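Long-range contacts in metallo-carboxypeptidase (Pseudomonas aeruginosa, PDB 4A39), which probably acts as a zinc-dependent metallocarboxypeptidase of the M14 family, removing C-terminal residues from peptides, and resembles mammalian cytosolic carboxypeptidases: residues A[177-182]-A[271-276]; A[142-147]-A[161-166]; A[15-20]-A[55-60]; A[284-289]-A[331-336]. One frame throughout, in Å; residues are numbered along the deposited sequence.

Interaction 1 of 4, residues A[177-182]-A[271-276]. With ZN (zinc ion), chain C; GEM ((2-guanidinoethylmercapto)succinic acid), chain D.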
loop_
_atom_site.group_PDB
_atom_site.type_symbol
_atom_site.label_atom_id
_atom_site.label_comp_id
_atom_site.label_asym_id
_atom_site.label_seq_id
_atom_site.Cartn_x
_atom_site.Cartn_y
_atom_site.Cartn_z
ATOM N N ALA A 177 4.613 -2.473 4.952
ATOM C CA ALA A 177 3.572 -2.133 3.990
ATOM C C ALA A 177 2.217 -2.802 4.152
ATOM O O ALA A 177 2.089 -3.879 4.732
ATOM C CB ALA A 177 4.090 -2.412 2.582
ATOM N N GLN A 178 1.216 -2.126 3.601
ATOM C CA GLN A 178 -0.168 -2.580 3.557
ATOM C C GLN A 178 -0.855 -2.991 4.854
ATOM O O GLN A 178 -1.471 -4.057 4.924
ATOM C CB GLN A 178 -0.295 -3.704 2.510
ATOM C CG GLN A 178 -1.505 -3.544 1.574
ATOM C CD GLN A 178 -1.454 -4.473 0.368
ATOM O OE1 GLN A 178 -0.438 -4.554 -0.316
ATOM N NE2 GLN A 178 -2.561 -5.165 0.092
ATOM N N GLN A 179 -0.749 -2.154 5.882
ATOM C CA GLN A 179 -1.448 -2.433 7.136
ATOM C C GLN A 179 -2.943 -2.443 6.814
ATOM O O GLN A 179 -3.723 -3.153 7.446
ATOM C CB GLN A 179 -1.176 -1.353 8.174
ATOM C CG GLN A 179 0.172 -1.434 8.843
ATOM C CD GLN A 179 0.230 -0.506 10.032
ATOM O OE1 GLN A 179 -0.307 -0.817 11.102
ATOM N NE2 GLN A 179 0.849 0.656 9.849
ATOM N N HIS A 180 -3.337 -1.621 5.845
ATOM C CA HIS A 180 -4.728 -1.560 5.396
ATOM C C HIS A 180 -4.736 -2.417 4.132
ATOM O O HIS A 180 -4.147 -2.049 3.116
ATOM C CB HIS A 180 -5.112 -0.107 5.113
ATOM C CG HIS A 180 -5.135 0.744 6.345
ATOM N ND1 HIS A 180 -4.547 1.988 6.407
ATOM C CD2 HIS A 180 -5.670 0.521 7.569
ATOM C CE1 HIS A 180 -4.715 2.495 7.614
ATOM N NE2 HIS A 180 -5.393 1.625 8.340
ATOM N N PRO A 181 -5.416 -3.577 4.189
ATOM C CA PRO A 181 -5.508 -4.537 3.085
ATOM C C PRO A 181 -5.885 -4.052 1.695
ATOM O O PRO A 181 -5.394 -4.591 0.702
ATOM C CB PRO A 181 -6.477 -5.588 3.624
ATOM C CG PRO A 181 -7.392 -4.780 4.484
ATOM C CD PRO A 181 -6.406 -3.901 5.235
ATOM N N GLY A 182 -6.746 -3.043 1.615
ATOM C CA GLY A 182 -7.157 -2.553 0.310
ATOM C C GLY A 182 -6.147 -1.680 -0.412
ATOM O O GLY A 182 -6.324 -1.369 -1.593
ATOM N N ASP A 271 6.122 3.785 6.577
ATOM C CA ASP A 271 4.885 3.005 6.616
ATOM C C ASP A 271 4.197 3.281 5.276
ATOM O O ASP A 271 3.735 4.388 5.028
ATOM C CB ASP A 271 4.049 3.490 7.811
ATOM C CG ASP A 271 2.811 2.652 8.058
ATOM O OD1 ASP A 271 2.745 1.494 7.592
ATOM O OD2 ASP A 271 1.901 3.160 8.742
ATOM N N ILE A 272 4.143 2.267 4.413
ATOM C CA ILE A 272 3.579 2.425 3.072
ATOM C C ILE A 272 2.066 2.230 2.985
ATOM O O ILE A 272 1.547 1.160 3.317
ATOM C CB ILE A 272 4.274 1.469 2.074
ATOM C CG1 ILE A 272 5.792 1.461 2.314
ATOM C CG2 ILE A 272 3.989 1.924 0.644
ATOM C CD1 ILE A 272 6.459 2.837 2.229
ATOM N N HIS A 273 1.383 3.274 2.507
ATOM C CA HIS A 273 -0.078 3.315 2.380
ATOM C C HIS A 273 -0.542 3.846 1.020
ATOM O O HIS A 273 0.257 4.186 0.152
ATOM C CB HIS A 273 -0.677 4.250 3.440
ATOM C CG HIS A 273 -0.549 3.762 4.850
ATOM N ND1 HIS A 273 -1.627 3.296 5.572
ATOM C CD2 HIS A 273 0.512 3.718 5.690
ATOM C CE1 HIS A 273 -1.236 2.988 6.796
ATOM N NE2 HIS A 273 0.058 3.234 6.894
ATOM N N GLY A 274 -1.862 3.929 0.875
ATOM C CA GLY A 274 -2.465 4.455 -0.337
ATOM C C GLY A 274 -3.626 5.342 0.071
ATOM O O GLY A 274 -4.340 5.024 1.024
ATOM N N ASP A 275 -3.813 6.463 -0.626
ATOM C CA ASP A 275 -4.907 7.375 -0.308
ATOM C C ASP A 275 -5.908 7.408 -1.452
ATOM O O ASP A 275 -5.549 7.635 -2.604
ATOM C CB ASP A 275 -4.390 8.791 -0.053
ATOM C CG ASP A 275 -5.484 9.722 0.445
ATOM O OD1 ASP A 275 -5.843 9.644 1.638
ATOM O OD2 ASP A 275 -6.001 10.518 -0.367
ATOM N N GLU A 276 -7.173 7.191 -1.108
ATOM C CA GLU A 276 -8.261 7.155 -2.076
ATOM C C GLU A 276 -8.585 8.493 -2.729
ATOM O O GLU A 276 -8.829 8.566 -3.937
ATOM C CB GLU A 276 -9.533 6.614 -1.394
ATOM C CG GLU A 276 -9.411 5.183 -0.850
ATOM C CD GLU A 276 -8.905 5.105 0.588
ATOM O OE1 GLU A 276 -8.289 6.073 1.081
ATOM O OE2 GLU A 276 -9.113 4.054 1.227
HETATM ZN ZN ZN C . -3.675 3.164 4.908
HETATM C C8 GEM D . -3.524 7.130 7.409
HETATM S S7 GEM D . -1.782 6.570 7.406
HETATM C C6 GEM D . -0.948 8.064 8.054
HETATM C C5 GEM D . -1.655 9.382 7.727
HETATM N N3 GEM D . -2.896 9.508 8.504
HETATM C C1 GEM D . -3.002 10.472 9.417
HETATM N N4 GEM D . -1.979 11.299 9.621
HETATM N N2 GEM D . -4.115 10.608 10.131
HETATM C C9 GEM D . -4.404 6.226 8.275
HETATM O O14 GEM D . -3.840 5.323 8.933
HETATM O O15 GEM D . -5.630 6.458 8.260
HETATM C C10 GEM D . -4.074 7.217 5.984
HETATM C C11 GEM D . -4.073 5.853 5.288
HETATM O O12 GEM D . -3.531 5.782 4.162
HETATM O O13 GEM D . -4.630 4.913 5.890
HETATM O O HOH W 1 0.940 0.289 5.876
HETATM O O HOH W 2 -1.609 0.291 4.307
#
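The zinc ion is bound by ND1 of H180 at 2.1 Å and by ND1 of H273 at 2.2 Å, with E183 as the third protein ligand and inhibitor oxygen O13 completing the site. Both imidazoles hang beside their own backbone N (chi1 -67° and -68°), and their planes meet obliquely at 62°. Sulfur S7 of the inhibitor lies over the centre of one face of the H273 ring, and an ordered water over the opposite face, toward the rim. Behind the metal, NE2 of H273 donates to D271 OD2 at 2.6 Å; the bond lies in the ring plane but meets the carboxylate from above its plane. D271 is held in turn by Q179, whose extended side chain crosses it at about a right angle and gives NE2 to OD1 at 3.1 Å; NE2 also donates to N240 OD1, and OE1 accepts from W243 NE1. The same water accepts from Q179 N and lies within donating range of D271 OD1 and I272 O. NE2 of H180 bonds D238 OD1. With both ND1 atoms on zinc and both NE2 atoms tied to carboxylates, the two rings are fixed in rotation, and the aspartates probably make the imidazoles more electron-rich ligands.

Interaction 2 of 4, residues A[142-147]-A[161-166]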
loop_
_atom_site.group_PDB
_atom_site.type_symbol
_atom_site.label_atom_id
_atom_site.label_comp_id
_atom_site.label_asym_id
_atom_site.label_seq_id
_atom_site.Cartn_x
_atom_site.Cartn_y
_atom_site.Cartn_z
ATOM N N GLU A 142 21.555 -11.844 -2.527
ATOM C CA GLU A 142 22.680 -11.808 -1.611
ATOM C C GLU A 142 22.443 -10.879 -0.426
ATOM O O GLU A 142 22.047 -9.722 -0.595
ATOM C CB GLU A 142 23.942 -11.370 -2.352
ATOM C CG GLU A 142 25.196 -11.495 -1.514
ATOM C CD GLU A 142 26.133 -10.328 -1.704
ATOM O OE1 GLU A 142 26.628 -10.137 -2.836
ATOM O OE2 GLU A 142 26.370 -9.597 -0.717
ATOM N N GLY A 143 22.683 -11.399 0.775
ATOM C CA GLY A 143 22.522 -10.606 1.981
ATOM C C GLY A 143 21.121 -10.558 2.556
ATOM O O GLY A 143 20.891 -9.907 3.576
ATOM N N VAL A 144 20.183 -11.252 1.919
ATOM C CA VAL A 144 18.800 -11.256 2.386
ATOM C C VAL A 144 18.430 -12.535 3.127
ATOM O O VAL A 144 18.685 -13.644 2.653
ATOM C CB VAL A 144 17.815 -11.071 1.210
ATOM C CG1 VAL A 144 16.389 -10.970 1.729
ATOM C CG2 VAL A 144 18.180 -9.825 0.417
ATOM N N GLU A 145 17.822 -12.370 4.296
ATOM C CA GLU A 145 17.404 -13.503 5.108
ATOM C C GLU A 145 16.099 -13.199 5.823
ATOM O O GLU A 145 15.756 -12.034 6.027
ATOM C CB GLU A 145 18.474 -13.831 6.148
ATOM C CG GLU A 145 19.695 -14.540 5.595
ATOM C CD GLU A 145 20.761 -14.757 6.651
ATOM O OE1 GLU A 145 20.399 -15.038 7.816
ATOM O OE2 GLU A 145 21.961 -14.657 6.317
ATOM N N ARG A 146 15.361 -14.244 6.184
ATOM C CA ARG A 146 14.120 -14.044 6.917
ATOM C C ARG A 146 14.530 -13.968 8.381
ATOM O O ARG A 146 14.827 -14.987 9.012
ATOM C CB ARG A 146 13.142 -15.204 6.709
ATOM C CG ARG A 146 11.741 -14.878 7.205
ATOM C CD ARG A 146 10.792 -16.057 7.091
ATOM N NE ARG A 146 11.097 -17.096 8.070
ATOM C CZ ARG A 146 10.336 -18.165 8.287
ATOM N NH1 ARG A 146 9.219 -18.343 7.592
ATOM N NH2 ARG A 146 10.687 -19.051 9.211
ATOM N N LEU A 147 14.558 -12.752 8.915
ATOM C CA LEU A 147 14.958 -12.517 10.297
ATOM C C LEU A 147 13.986 -13.095 11.312
ATOM O O LEU A 147 14.391 -13.731 12.286
ATOM C CB LEU A 147 15.108 -11.014 10.552
ATOM C CG LEU A 147 15.569 -10.637 11.961
ATOM C CD1 LEU A 147 16.927 -11.268 12.240
ATOM C CD2 LEU A 147 15.645 -9.126 12.096
ATOM N N LEU A 161 11.941 -9.477 6.723
ATOM C CA LEU A 161 13.184 -9.736 6.006
ATOM C C LEU A 161 14.251 -8.732 6.402
ATOM O O LEU A 161 13.941 -7.578 6.684
ATOM C CB LEU A 161 12.955 -9.638 4.494
ATOM C CG LEU A 161 11.787 -10.438 3.912
ATOM C CD1 LEU A 161 11.636 -10.112 2.434
ATOM C CD2 LEU A 161 12.020 -11.929 4.125
ATOM N N ARG A 162 15.505 -9.175 6.444
ATOM C CA ARG A 162 16.599 -8.270 6.772
ATOM C C ARG A 162 17.661 -8.335 5.694
ATOM O O ARG A 162 18.089 -9.420 5.286
ATOM C CB ARG A 162 17.236 -8.592 8.136
ATOM C CG ARG A 162 18.450 -7.694 8.432
ATOM C CD ARG A 162 18.848 -7.670 9.900
ATOM N NE ARG A 162 19.437 -8.927 10.348
ATOM C CZ ARG A 162 19.883 -9.136 11.582
ATOM N NH1 ARG A 162 19.802 -8.170 12.488
ATOM N NH2 ARG A 162 20.411 -10.308 11.911
ATOM N N VAL A 163 18.063 -7.163 5.215
ATOM C CA VAL A 163 19.094 -7.060 4.194
ATOM C C VAL A 163 20.336 -6.557 4.923
ATOM O O VAL A 163 20.368 -5.428 5.407
ATOM C CB VAL A 163 18.694 -6.051 3.093
ATOM C CG1 VAL A 163 19.719 -6.068 1.974
ATOM C CG2 VAL A 163 17.310 -6.384 2.555
ATOM N N ARG A 164 21.347 -7.415 5.022
ATOM C CA ARG A 164 22.591 -7.069 5.707
ATOM C C ARG A 164 23.758 -7.614 4.893
ATOM O O ARG A 164 23.928 -8.829 4.780
ATOM C CB ARG A 164 22.587 -7.678 7.115
ATOM C CG ARG A 164 23.840 -7.427 7.952
ATOM C CD ARG A 164 23.624 -7.925 9.388
ATOM N NE ARG A 164 24.811 -7.831 10.239
ATOM C CZ ARG A 164 25.276 -6.705 10.777
ATOM N NH1 ARG A 164 24.656 -5.554 10.563
ATOM N NH2 ARG A 164 26.365 -6.734 11.538
ATOM N N ARG A 165 24.558 -6.718 4.323
ATOM C CA ARG A 165 25.691 -7.133 3.507
ATOM C C ARG A 165 27.051 -6.828 4.127
ATOM O O ARG A 165 28.087 -7.210 3.582
ATOM C CB ARG A 165 25.588 -6.501 2.116
ATOM C CG ARG A 165 24.436 -7.071 1.298
ATOM C CD ARG A 165 24.281 -6.406 -0.057
ATOM N NE ARG A 165 23.210 -7.040 -0.826
ATOM C CZ ARG A 165 22.759 -6.599 -1.996
ATOM N NH1 ARG A 165 23.281 -5.512 -2.548
ATOM N NH2 ARG A 165 21.785 -7.249 -2.618
ATOM N N HIS A 166 27.042 -6.142 5.264
ATOM C CA HIS A 166 28.272 -5.803 5.975
ATOM C C HIS A 166 28.079 -6.097 7.457
ATOM O O HIS A 166 27.229 -5.497 8.111
ATOM C CB HIS A 166 28.627 -4.328 5.773
ATOM C CG HIS A 166 29.272 -4.040 4.454
ATOM N ND1 HIS A 166 28.641 -4.270 3.250
ATOM C CD2 HIS A 166 30.500 -3.557 4.149
ATOM C CE1 HIS A 166 29.454 -3.943 2.261
ATOM N NE2 HIS A 166 30.587 -3.507 2.779
#
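Strands 144-147 and 161-163 run antiparallel, their short axes 4.6 Å apart at 142°, with E145-R162 the hydrogen-bonded pair between the non-hydrogen-bonded pairs V144-V163 and R146-L161. R162 N reaches E145 O nearly along the C=O axis at 2.9 Å, and R164 N continues the ladder to G143 O. V144 and V163 stand side by side on the face they share with L161, CG2 to CG2. On the other face, L147 lays CD1 over one face of the R162 guanidinium, 3.6 Å from NH2; this arginine bends at chi3 (71°), NH1 bonding Y215. G143, at phi 85°, brings its CA to 4.1 Å from R165 CG. R165, extended from CG to NE, turns its NE/NH2 side to a single acceptor: NE at 2.9 Å and NH2 at 3.2 Å donate to E142 O, near the guanidinium plane. This hairpin edges the catalytic domain's mixed sheet; where its pairing stops, E142 O and L197 O accept from the guanidinium, while E142 OE2, 4.1 Å from R165 NE and well out of plane, adds only charge.

Interaction 3 of 4, residues A[15-20]-A[55-60]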
loop_
_atom_site.group_PDB
_atom_site.type_symbol
_atom_site.label_atom_id
_atom_site.label_comp_id
_atom_site.label_asym_id
_atom_site.label_seq_id
_atom_site.Cartn_x
_atom_site.Cartn_y
_atom_site.Cartn_z
ATOM N N GLN A 15 -21.692 -14.097 -16.270
ATOM C CA GLN A 15 -21.572 -14.500 -14.874
ATOM C C GLN A 15 -20.479 -13.684 -14.199
ATOM O O GLN A 15 -19.409 -13.479 -14.767
ATOM C CB GLN A 15 -21.253 -15.993 -14.764
ATOM C CG GLN A 15 -22.347 -16.890 -15.314
ATOM C CD GLN A 15 -22.528 -18.155 -14.497
ATOM O OE1 GLN A 15 -21.614 -18.975 -14.384
ATOM N NE2 GLN A 15 -23.713 -18.317 -13.917
ATOM N N ILE A 16 -20.765 -13.213 -12.989
ATOM C CA ILE A 16 -19.824 -12.405 -12.224
ATOM C C ILE A 16 -19.535 -13.106 -10.905
ATOM O O ILE A 16 -20.433 -13.680 -10.290
ATOM C CB ILE A 16 -20.409 -10.997 -11.960
ATOM C CG1 ILE A 16 -20.658 -10.299 -13.300
ATOM C CG2 ILE A 16 -19.462 -10.180 -11.085
ATOM C CD1 ILE A 16 -21.288 -8.924 -13.198
ATOM N N ARG A 17 -18.278 -13.066 -10.479
ATOM C CA ARG A 17 -17.886 -13.718 -9.239
ATOM C C ARG A 17 -16.661 -13.067 -8.604
ATOM O O ARG A 17 -15.909 -12.345 -9.264
ATOM C CB ARG A 17 -17.607 -15.203 -9.505
ATOM C CG ARG A 17 -16.458 -15.474 -10.460
ATOM C CD ARG A 17 -16.424 -16.947 -10.864
ATOM N NE ARG A 17 -15.366 -17.246 -11.824
ATOM C CZ ARG A 17 -14.080 -17.390 -11.511
ATOM N NH1 ARG A 17 -13.681 -17.274 -10.250
ATOM N NH2 ARG A 17 -13.192 -17.659 -12.459
ATOM N N ALA A 18 -16.471 -13.329 -7.316
ATOM C CA ALA A 18 -15.343 -12.775 -6.574
ATOM C C ALA A 18 -14.787 -13.820 -5.615
ATOM O O ALA A 18 -14.213 -13.477 -4.581
ATOM C CB ALA A 18 -15.787 -11.543 -5.799
ATOM N N ASP A 19 -14.953 -15.090 -5.974
ATOM C CA ASP A 19 -14.492 -16.203 -5.151
ATOM C C ASP A 19 -13.017 -16.519 -5.380
ATOM O O ASP A 19 -12.659 -17.592 -5.869
ATOM C CB ASP A 19 -15.356 -17.444 -5.424
ATOM C CG ASP A 19 -15.292 -17.906 -6.873
ATOM O OD1 ASP A 19 -15.260 -17.047 -7.782
ATOM O OD2 ASP A 19 -15.288 -19.136 -7.105
ATOM N N PHE A 20 -12.166 -15.566 -5.018
ATOM C CA PHE A 20 -10.724 -15.710 -5.172
ATOM C C PHE A 20 -9.971 -14.698 -4.311
ATOM O O PHE A 20 -10.571 -13.814 -3.698
ATOM C CB PHE A 20 -10.330 -15.555 -6.649
ATOM C CG PHE A 20 -10.955 -14.367 -7.329
ATOM C CD1 PHE A 20 -10.509 -13.074 -7.063
ATOM C CD2 PHE A 20 -12.002 -14.542 -8.231
ATOM C CE1 PHE A 20 -11.099 -11.973 -7.688
ATOM C CE2 PHE A 20 -12.598 -13.450 -8.860
ATOM C CZ PHE A 20 -12.146 -12.163 -8.588
ATOM N N LYS A 55 -14.580 -10.703 -11.291
ATOM C CA LYS A 55 -14.363 -11.196 -12.644
ATOM C C LYS A 55 -15.696 -11.359 -13.364
ATOM O O LYS A 55 -16.695 -11.762 -12.764
ATOM C CB LYS A 55 -13.641 -12.549 -12.619
ATOM C CG LYS A 55 -12.222 -12.506 -12.076
ATOM C CD LYS A 55 -11.537 -13.855 -12.256
ATOM C CE LYS A 55 -10.165 -13.876 -11.608
ATOM N NZ LYS A 55 -9.491 -15.196 -11.782
ATOM N N VAL A 56 -15.709 -11.026 -14.651
ATOM C CA VAL A 56 -16.910 -11.168 -15.469
ATOM C C VAL A 56 -16.580 -12.187 -16.556
ATOM O O VAL A 56 -15.524 -12.114 -17.179
ATOM C CB VAL A 56 -17.312 -9.833 -16.142
ATOM C CG1 VAL A 56 -18.664 -9.982 -16.833
ATOM C CG2 VAL A 56 -17.376 -8.720 -15.106
ATOM N N GLU A 57 -17.470 -13.145 -16.780
ATOM C CA GLU A 57 -17.235 -14.151 -17.807
ATOM C C GLU A 57 -18.484 -14.303 -18.666
ATOM O O GLU A 57 -19.583 -13.953 -18.237
ATOM C CB GLU A 57 -16.864 -15.495 -17.159
ATOM C CG GLU A 57 -15.675 -15.405 -16.215
ATOM C CD GLU A 57 -15.399 -16.695 -15.454
ATOM O OE1 GLU A 57 -16.326 -17.517 -15.286
ATOM O OE2 GLU A 57 -14.246 -16.870 -15.004
ATOM N N GLY A 58 -18.303 -14.805 -19.882
ATOM C CA GLY A 58 -19.423 -15.004 -20.788
ATOM C C GLY A 58 -20.013 -13.742 -21.401
ATOM O O GLY A 58 -21.188 -13.719 -21.765
ATOM N N MET A 59 -19.210 -12.689 -21.528
ATOM C CA MET A 59 -19.708 -11.445 -22.108
ATOM C C MET A 59 -19.843 -11.556 -23.621
ATOM O O MET A 59 -19.010 -12.179 -24.287
ATOM C CB MET A 59 -18.774 -10.280 -21.768
ATOM C CG MET A 59 -18.585 -10.035 -20.282
ATOM S SD MET A 59 -17.584 -8.569 -19.976
ATOM C CE MET A 59 -15.981 -9.162 -20.451
ATOM N N ALA A 60 -20.894 -10.948 -24.160
ATOM C CA ALA A 60 -21.137 -10.977 -25.599
ATOM C C ALA A 60 -20.211 -9.999 -26.312
ATOM O O ALA A 60 -19.812 -8.983 -25.745
ATOM C CB ALA A 60 -22.595 -10.632 -25.888
#
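The N-terminal strand 15-17 is an edge strand of the mixed sheet in the cytosolic carboxypeptidase N-terminal domain, and it pairs antiparallel with residues 55-57 of strand 53-57. Q15 with E57 and R17 with K55 are hydrogen-bonded pairs, each closed by two backbone bonds; the straightest runs from K55 N to R17 O (2.9 Å, 173° at the hydrogen). Between them I16 and V56 form the non-hydrogen-bonded pair, their side chains parallel on the other face of the sheet, I16 CG1 to V56 CG2 at 4.1 Å. I16 continues onto I36 and L38 of strand 36-39, and V56 onto F67 of strand 65-69, so this apolar face packs inside the domain, whereas R17, K55 and E57 share the face that carries the charges. R17 starts in the crowded position between N and the carbonyl carbon (chi1 63°) and then stretches to NE, placing its guanidinium between two carboxylates. NH2 donates to E57 OE2, the planes turned 73° apart, and NH1 to D19 OD1 in the turn that follows the strand, both 2.9 Å salt bridges. F20, likewise in the crowded position, lays its ring under the extended K55 chain: CE makes a CH-pi contact 4.0 Å from the ring centroid, and NZ, 4.8 Å from it, a cation-pi contact over the same face. H53 meets the F20 ring edge-to-face.

Interaction 4 of 4, residues A[284-289]-A[331-336]. With GEM ((2-guanidinoethylmercapto)succinic acid), chain D.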
loop_
_atom_site.group_PDB
_atom_site.type_symbol
_atom_site.label_atom_id
_atom_site.label_comp_id
_atom_site.label_asym_id
_atom_site.label_seq_id
_atom_site.Cartn_x
_atom_site.Cartn_y
_atom_site.Cartn_z
ATOM N N ALA A 284 3.435 11.915 4.902
ATOM C CA ALA A 284 2.949 12.589 6.105
ATOM C C ALA A 284 3.981 12.348 7.206
ATOM O O ALA A 284 4.319 11.198 7.495
ATOM C CB ALA A 284 1.595 12.022 6.518
ATOM N N GLY A 285 4.470 13.429 7.815
ATOM C CA GLY A 285 5.485 13.319 8.853
ATOM C C GLY A 285 5.016 13.285 10.299
ATOM O O GLY A 285 3.841 13.052 10.575
ATOM N N CYS A 286 5.944 13.537 11.221
ATOM C CA CYS A 286 5.657 13.506 12.659
ATOM C C CYS A 286 5.647 14.871 13.342
ATOM O O CYS A 286 5.908 14.951 14.544
ATOM C CB CYS A 286 6.698 12.641 13.386
ATOM S SG CYS A 286 6.788 10.913 12.884
ATOM N N GLU A 287 5.340 15.936 12.606
ATOM C CA GLU A 287 5.362 17.267 13.204
ATOM C C GLU A 287 4.440 17.472 14.404
ATOM O O GLU A 287 4.612 18.433 15.158
ATOM C CB GLU A 287 5.098 18.345 12.139
ATOM C CG GLU A 287 3.677 18.450 11.598
ATOM C CD GLU A 287 3.283 17.308 10.680
ATOM O OE1 GLU A 287 4.169 16.704 10.034
ATOM O OE2 GLU A 287 2.073 17.029 10.590
ATOM N N GLY A 288 3.475 16.572 14.587
ATOM C CA GLY A 288 2.559 16.681 15.713
ATOM C C GLY A 288 3.024 15.944 16.965
ATOM O O GLY A 288 2.380 16.018 18.014
ATOM N N ASN A 289 4.138 15.226 16.859
ATOM C CA ASN A 289 4.680 14.475 17.992
ATOM C C ASN A 289 5.210 15.370 19.107
ATOM O O ASN A 289 5.900 16.351 18.850
ATOM C CB ASN A 289 5.839 13.574 17.545
ATOM C CG ASN A 289 5.378 12.259 16.941
ATOM O OD1 ASN A 289 6.206 11.421 16.557
ATOM N ND2 ASN A 289 4.068 12.066 16.852
ATOM N N LEU A 331 -1.031 5.832 15.577
ATOM C CA LEU A 331 -0.554 5.575 14.215
ATOM C C LEU A 331 0.907 5.150 14.253
ATOM O O LEU A 331 1.694 5.689 15.026
ATOM C CB LEU A 331 -0.675 6.830 13.348
ATOM C CG LEU A 331 -2.069 7.232 12.859
ATOM C CD1 LEU A 331 -2.998 7.496 14.035
ATOM C CD2 LEU A 331 -1.934 8.479 11.990
ATOM N N ALA A 332 1.265 4.195 13.401
ATOM C CA ALA A 332 2.629 3.677 13.343
ATOM C C ALA A 332 3.698 4.740 13.112
ATOM O O ALA A 332 4.720 4.758 13.798
ATOM C CB ALA A 332 2.730 2.603 12.262
ATOM N N CYS A 333 3.477 5.618 12.141
ATOM C CA CYS A 333 4.464 6.654 11.846
ATOM C C CYS A 333 4.826 7.449 13.091
ATOM O O CYS A 333 5.996 7.575 13.448
ATOM C CB CYS A 333 3.933 7.606 10.772
ATOM S SG CYS A 333 5.084 8.918 10.338
ATOM N N ASN A 334 3.813 7.979 13.758
ATOM C CA ASN A 334 4.032 8.772 14.955
ATOM C C ASN A 334 4.578 7.976 16.136
ATOM O O ASN A 334 5.508 8.421 16.812
ATOM C CB ASN A 334 2.730 9.468 15.325
ATOM C CG ASN A 334 2.317 10.482 14.279
ATOM O OD1 ASN A 334 2.839 11.596 14.242
ATOM N ND2 ASN A 334 1.399 10.092 13.402
ATOM N N PHE A 335 4.014 6.797 16.378
ATOM C CA PHE A 335 4.467 5.971 17.490
ATOM C C PHE A 335 5.924 5.553 17.362
ATOM O O PHE A 335 6.697 5.696 18.308
ATOM C CB PHE A 335 3.597 4.716 17.628
ATOM C CG PHE A 335 4.043 3.795 18.730
ATOM C CD1 PHE A 335 4.986 2.801 18.485
ATOM C CD2 PHE A 335 3.551 3.949 20.023
ATOM C CE1 PHE A 335 5.437 1.971 19.515
ATOM C CE2 PHE A 335 3.995 3.124 21.060
ATOM C CZ PHE A 335 4.940 2.136 20.802
ATOM N N VAL A 336 6.294 5.019 16.203
ATOM C CA VAL A 336 7.665 4.568 15.988
ATOM C C VAL A 336 8.617 5.755 15.994
ATOM O O VAL A 336 9.670 5.722 16.637
ATOM C CB VAL A 336 7.794 3.804 14.647
ATOM C CG1 VAL A 336 9.231 3.340 14.436
ATOM C CG2 VAL A 336 6.859 2.603 14.650
HETATM C C8 GEM D . -3.524 7.130 7.409
HETATM S S7 GEM D . -1.782 6.570 7.406
HETATM C C6 GEM D . -0.948 8.064 8.054
HETATM C C5 GEM D . -1.655 9.382 7.727
HETATM N N3 GEM D . -2.896 9.508 8.504
HETATM C C1 GEM D . -3.002 10.472 9.417
HETATM N N4 GEM D . -1.979 11.299 9.621
HETATM N N2 GEM D . -4.115 10.608 10.131
HETATM C C9 GEM D . -4.404 6.226 8.275
HETATM O O14 GEM D . -3.840 5.323 8.933
HETATM O O15 GEM D . -5.630 6.458 8.260
HETATM C C10 GEM D . -4.074 7.217 5.984
HETATM C C11 GEM D . -4.073 5.853 5.288
HETATM O O12 GEM D . -3.531 5.782 4.162
HETATM O O13 GEM D . -4.630 4.913 5.890
HETATM O O HOH W 3 2.242 14.260 13.170
HETATM O O HOH W 4 1.689 11.107 10.820
#
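Two buried cysteines approach without a disulfide: C286 SG lies 3.7 Å from C333 SG, far beyond a covalent S-S bond. C333 swings its sulfur anti to the backbone N (chi1 -180°), from the first turn of helix 332-340 toward the 284-289 loop, where it also comes near A284 O. C286 SG, beside its own backbone N, lies 3.5 Å from the carbonyl C333 O. Next along the helix, N334 is served by two waters, one on each end of its amide: OD1 accepts from a water at 2.9 Å, and ND2 donates to another at 2.8 Å. Both waters also donate to G285 O, and the first accepts a hydrogen bond from G288 N, so the loop backbone is tied to the helix through solvent. N289 crosses N334 obliquely, the amide planes 66° apart, with ND2 2.9 Å from OD1. The loop itself folds as a type I turn from C286 to N289, closed by N289 N to C286 O. At the head of the helix, in the N-cap position, L331 turns CD2 to the inhibitor guanidinium, 3.4 Å from its carbon C1. The arrangement thus joins a beta turn after strand 282-284 to a helix start that lines the ligand pocket of the M14 catalytic domain.

In the fold
Along the chain the closures come in series: interaction 3, then 2, 1 and 4. Interaction 3 belongs to the N-terminal domain and its own sheet, its centre about 42 Å from those of interactions 2 and 4 and about 27 Å from interaction 1. The other three lie in the catalytic domain. Interactions 1 and 2 share one mixed sheet, the first in its middle, the second at the edge hairpin, centres about 24 Å apart; interaction 4 begins at the end of strand 282-284, the edge opposite strand 144-151. Interactions 1 and 4 touch, A332 packing on Q179 and D271, and both meet the inhibitor: the zinc centre holds its carboxylate, while the helix start borders its guanidinium end.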